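Local coordinates for putative major capsid protein (Cafeteriavirus-dependent mavirus, PDB 6G44), which probably builds the outer shell of the marine virophage mavirus, as a double jelly-roll major capsid protein that assembles as a trimer, at residues P136-L139 and A140-S143; G234-P238 and E239-G243. All coordinates share one frame; numbering follows the deposited sequence.

Overall arrangement
Contact 1 and contact 2 are both local, each made within one continuous stretch, and both are partly buried; their centres lie about 20 Å apart and they do not touch. Contact 1 (136-143) is the whole of helix 136-142 and its exit, with one leucine face turned inward and another outward; its bonds across the segments are all between backbone atoms. Contact 2 (234-243) sits where strand 222-235 gives way to helix 238-241 and then strand 242-244, and here side chains do more: an asparagine amide grips a backbone carbonyl and a methionine sulfur meets a phenylalanine edge. No neighbouring subunit touches either one.

Contact 1: P136-L139 and A140-S143; sequences PLEL and ALLS
The carbonyls of Pro136, Leu137, Glu138 and Leu139 point along a short helix to the amides of Ala140, Leu141, Leu142 and Ser143, four i to i+4 bonds in a row. They are uneven: Ala140 N reaches Pro136 O at 3.1 Å, the Leu141 N bond to Leu137 O is weak, and Leu142 N meets Glu138 O at 2.9 Å. Glu138 O and Leu139 O each take a further, weak i to i+3 bond, from Leu141 N and Leu142 N respectively. Ser143 N closes the series on Leu139 O with an N-H...O angle of 159°, although Ser143 itself has already left helical geometry.

Side chains split between two faces. On the buried one, Leu139 CD2 and Leu142 CD1 meet methyl to methyl at 4.2 Å. The two leucines start differently: Leu139 keeps CG beside its backbone N (chi1 -70°), whereas Leu142 places CG anti to N (chi1 -159°), and it is its CD1, anti to CA, that returns to Leu139 CD2. Both lie on His130 of helix 123-130. On the exposed side, Leu141 lays CG 3.6 Å from Leu137 O, a loose apolar cover on that weakly bonded carbonyl. Glu138 takes little part in side-chain packing; its OE2 is held by Ile216 N.

At the two ends, Asp135 OD1 accepts from Leu137 N, while Ser143 OG bonds Glu204 and Cys145 N and Leu141 O receives Arg74. The arrangement is that of a short helix with proline in its first turn and leucines on both its buried and its exposed side, packed beside helix 123-130 and tied at its end to strand 195-205 of a jelly-roll sheet.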
loop_
_atom_site.group_PDB
_atom_site.type_symbol
_atom_site.label_atom_id
_atom_site.label_comp_id
_atom_site.label_asym_id
_atom_site.label_seq_id
_atom_site.Cartn_x
_atom_site.Cartn_y
_atom_site.Cartn_z
ATOM N N PRO C 136 -7.224 -6.544 -3.043
ATOM C CA PRO C 136 -7.340 -6.505 -1.576
ATOM C C PRO C 136 -8.046 -5.265 -0.983
ATOM O O PRO C 136 -8.654 -5.348 0.083
ATOM C CB PRO C 136 -5.889 -6.607 -1.098
ATOM C CG PRO C 136 -5.198 -7.305 -2.191
ATOM C CD PRO C 136 -5.821 -6.782 -3.443
ATOM N N LEU C 137 -8.008 -4.148 -1.705
ATOM C CA LEU C 137 -8.792 -2.967 -1.322
ATOM C C LEU C 137 -10.316 -3.189 -1.403
ATOM O O LEU C 137 -11.067 -2.775 -0.499
ATOM C CB LEU C 137 -8.393 -1.766 -2.186
ATOM C CG LEU C 137 -6.889 -1.444 -2.217
ATOM C CD1 LEU C 137 -6.636 -0.248 -3.135
ATOM C CD2 LEU C 137 -6.335 -1.202 -0.812
ATOM N N GLU C 138 -10.785 -3.816 -2.475
ATOM C CA GLU C 138 -12.190 -4.201 -2.570
ATOM C C GLU C 138 -12.528 -5.240 -1.502
ATOM O O GLU C 138 -13.603 -5.189 -0.913
ATOM C CB GLU C 138 -12.574 -4.748 -3.964
ATOM C CG GLU C 138 -12.885 -3.682 -5.009
ATOM C CD GLU C 138 -14.196 -2.939 -4.780
ATOM O OE1 GLU C 138 -14.263 -1.788 -5.253
ATOM O OE2 GLU C 138 -15.182 -3.489 -4.195
ATOM N N LEU C 139 -11.634 -6.196 -1.254
ATOM C CA LEU C 139 -11.916 -7.221 -0.255
ATOM C C LEU C 139 -12.149 -6.614 1.125
ATOM O O LEU C 139 -13.005 -7.096 1.880
ATOM C CB LEU C 139 -10.791 -8.274 -0.234
ATOM C CG LEU C 139 -10.711 -9.197 -1.448
ATOM C CD1 LEU C 139 -9.546 -10.184 -1.285
ATOM C CD2 LEU C 139 -11.989 -9.945 -1.761
ATOM N N ALA C 140 -11.411 -5.563 1.487
ATOM C CA ALA C 140 -11.627 -4.907 2.772
ATOM C C ALA C 140 -12.948 -4.160 2.835
ATOM O O ALA C 140 -13.479 -3.970 3.908
ATOM C CB ALA C 140 -10.455 -3.966 3.124
ATOM N N LEU C 141 -13.460 -3.725 1.691
ATOM C CA LEU C 141 -14.802 -3.135 1.654
ATOM C C LEU C 141 -15.883 -4.215 1.731
ATOM O O LEU C 141 -17.015 -3.948 2.140
ATOM C CB LEU C 141 -15.007 -2.306 0.405
ATOM C CG LEU C 141 -14.112 -1.081 0.250
ATOM C CD1 LEU C 141 -14.404 -0.414 -1.090
ATOM C CD2 LEU C 141 -14.315 -0.108 1.381
ATOM N N LEU C 142 -15.543 -5.421 1.296
ATOM C CA LEU C 142 -16.461 -6.561 1.309
ATOM C C LEU C 142 -16.699 -7.060 2.735
ATOM O O LEU C 142 -17.854 -7.261 3.157
ATOM C CB LEU C 142 -15.909 -7.652 0.389
ATOM C CG LEU C 142 -16.839 -8.727 -0.177
ATOM C CD1 LEU C 142 -16.153 -9.460 -1.309
ATOM C CD2 LEU C 142 -17.254 -9.722 0.892
ATOM N N SER C 143 -15.626 -7.261 3.496
ATOM C CA SER C 143 -15.733 -7.808 4.857
ATOM C C SER C 143 -14.716 -7.147 5.766
ATOM O O SER C 143 -13.584 -6.856 5.306
ATOM C CB SER C 143 -15.429 -9.305 4.839
ATOM O OG SER C 143 -15.469 -9.894 6.120
#

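Contact 2: G234-P238 and E239-G243; sequences GQFKP and ENMIG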
loop_
_atom_site.group_PDB
_atom_site.type_symbol
_atom_site.label_atom_id
_atom_site.label_comp_id
_atom_site.label_asym_id
_atom_site.label_seq_id
_atom_site.Cartn_x
_atom_site.Cartn_y
_atom_site.Cartn_z
ATOM N N GLY C 234 -28.606 -20.893 5.689
ATOM C CA GLY C 234 -27.819 -20.377 6.805
ATOM C C GLY C 234 -26.981 -21.448 7.477
ATOM O O GLY C 234 -27.517 -22.426 8.000
ATOM N N GLN C 235 -25.657 -21.311 7.414
ATOM C CA GLN C 235 -24.731 -22.210 8.088
ATOM C C GLN C 235 -23.748 -21.390 8.917
ATOM O O GLN C 235 -22.522 -21.570 8.785
ATOM C CB GLN C 235 -24.013 -23.126 7.093
ATOM C CG GLN C 235 -24.917 -24.061 6.327
ATOM C CD GLN C 235 -25.529 -25.129 7.217
ATOM O OE1 GLN C 235 -24.944 -25.537 8.229
ATOM N NE2 GLN C 235 -26.743 -25.553 6.865
ATOM N N PHE C 236 -24.281 -20.513 9.748
ATOM C CA PHE C 236 -23.527 -19.580 10.635
ATOM C C PHE C 236 -23.143 -20.344 11.894
ATOM O O PHE C 236 -23.627 -20.060 13.002
ATOM C CB PHE C 236 -24.332 -18.341 10.945
ATOM C CG PHE C 236 -24.689 -17.555 9.726
ATOM C CD1 PHE C 236 -25.856 -17.786 8.999
ATOM C CD2 PHE C 236 -23.826 -16.555 9.264
ATOM C CE1 PHE C 236 -26.172 -17.052 7.887
ATOM C CE2 PHE C 236 -24.152 -15.829 8.132
ATOM C CZ PHE C 236 -25.312 -16.054 7.453
ATOM N N LYS C 237 -22.257 -21.288 11.681
ATOM C CA LYS C 237 -21.843 -22.221 12.709
ATOM C C LYS C 237 -20.374 -22.042 12.974
ATOM O O LYS C 237 -19.675 -21.434 12.176
ATOM C CB LYS C 237 -22.150 -23.639 12.275
ATOM C CG LYS C 237 -21.369 -24.173 11.109
ATOM C CD LYS C 237 -22.024 -25.453 10.625
ATOM C CE LYS C 237 -21.122 -26.162 9.646
ATOM N NZ LYS C 237 -21.855 -27.273 8.980
ATOM N N PRO C 238 -19.885 -22.553 14.106
ATOM C CA PRO C 238 -18.532 -22.248 14.533
ATOM C C PRO C 238 -17.453 -22.594 13.507
ATOM O O PRO C 238 -16.527 -21.785 13.303
ATOM C CB PRO C 238 -18.401 -23.064 15.817
ATOM C CG PRO C 238 -19.770 -23.079 16.360
ATOM C CD PRO C 238 -20.602 -23.316 15.149
ATOM N N GLU C 239 -17.544 -23.726 12.828
ATOM C CA GLU C 239 -16.514 -24.081 11.848
ATOM C C GLU C 239 -16.450 -23.116 10.665
ATOM O O GLU C 239 -15.439 -23.024 9.997
ATOM C CB GLU C 239 -16.747 -25.514 11.333
ATOM C CG GLU C 239 -15.654 -26.033 10.437
ATOM C CD GLU C 239 -15.616 -27.540 10.308
ATOM O OE1 GLU C 239 -16.588 -28.217 10.727
ATOM O OE2 GLU C 239 -14.606 -28.043 9.754
ATOM N N ASN C 240 -17.552 -22.453 10.353
ATOM C CA ASN C 240 -17.553 -21.462 9.292
ATOM C C ASN C 240 -17.072 -20.094 9.711
ATOM O O ASN C 240 -16.480 -19.389 8.886
ATOM C CB ASN C 240 -18.913 -21.414 8.621
ATOM C CG ASN C 240 -19.164 -22.652 7.787
ATOM O OD1 ASN C 240 -18.228 -23.302 7.325
ATOM N ND2 ASN C 240 -20.431 -22.979 7.578
ATOM N N MET C 241 -17.258 -19.728 10.959
ATOM C CA MET C 241 -17.027 -18.346 11.432
ATOM C C MET C 241 -15.835 -18.152 12.350
ATOM O O MET C 241 -15.211 -17.119 12.278
ATOM C CB MET C 241 -18.269 -17.795 12.153
ATOM C CG MET C 241 -19.499 -17.768 11.288
ATOM S SD MET C 241 -20.849 -16.840 12.013
ATOM C CE MET C 241 -21.149 -17.775 13.494
ATOM N N ILE C 242 -15.591 -19.069 13.289
ATOM C CA ILE C 242 -14.722 -18.853 14.415
ATOM C C ILE C 242 -13.312 -19.374 14.164
ATOM O O ILE C 242 -13.109 -20.494 13.735
ATOM C CB ILE C 242 -15.329 -19.531 15.683
ATOM C CG1 ILE C 242 -16.755 -18.995 15.935
ATOM C CG2 ILE C 242 -14.428 -19.362 16.905
ATOM C CD1 ILE C 242 -16.831 -17.533 16.350
ATOM N N GLY C 243 -12.347 -18.503 14.419
ATOM C CA GLY C 243 -10.943 -18.870 14.416
ATOM C C GLY C 243 -10.282 -18.867 15.769
ATOM O O GLY C 243 -10.480 -17.943 16.567
#
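Met241 SD lies in the plane of the Phe236 ring, at its edge and 5.4 Å from the centroid, while the ring of Phe264 meets Phe236 with planes about 35° apart. The sulfur also rests 3.9 Å from Phe236 CB, and a bend at chi3 (-62°) folds the methyl CE back to 3.4 Å from Phe236 O. The other flat group, the Asn240 amide, sends ND2 to Gln235 O at 2.8 Å; the bond is almost straight (174°) and lies in both the amide and the carbonyl plane, which fixes how the amide is turned. Gln235 CB and the Lys237 aliphatic chain, CG 3.8 Å from ND2, border the amide nitrogen.

Lys237, the N-cap residue, offers its O to two donors, Asn240 N and Met241 N. Pro238 O likewise takes Met241 N and Ile242 N, the latter at 2.9 Å. Pro238 CB touches Ile242 CG1 at 4.4 Å; Pro238 also packs on Val259 and Ile261, Ile242 on Phe79 and Ala81. Arg105 and Lys99 bind Glu239 O at the helix end.

Centred on Phe236, an inverse gamma turn, with a weak Lys237 N bond to the same Gln235 O that Asn240 ND2 uses, leads from a strand into a one-turn helix. The Met-aromatic contact braces this turn against the helix, and Phe236 and Met241 pack on strands 74-84 and 258-273 of the jelly-roll.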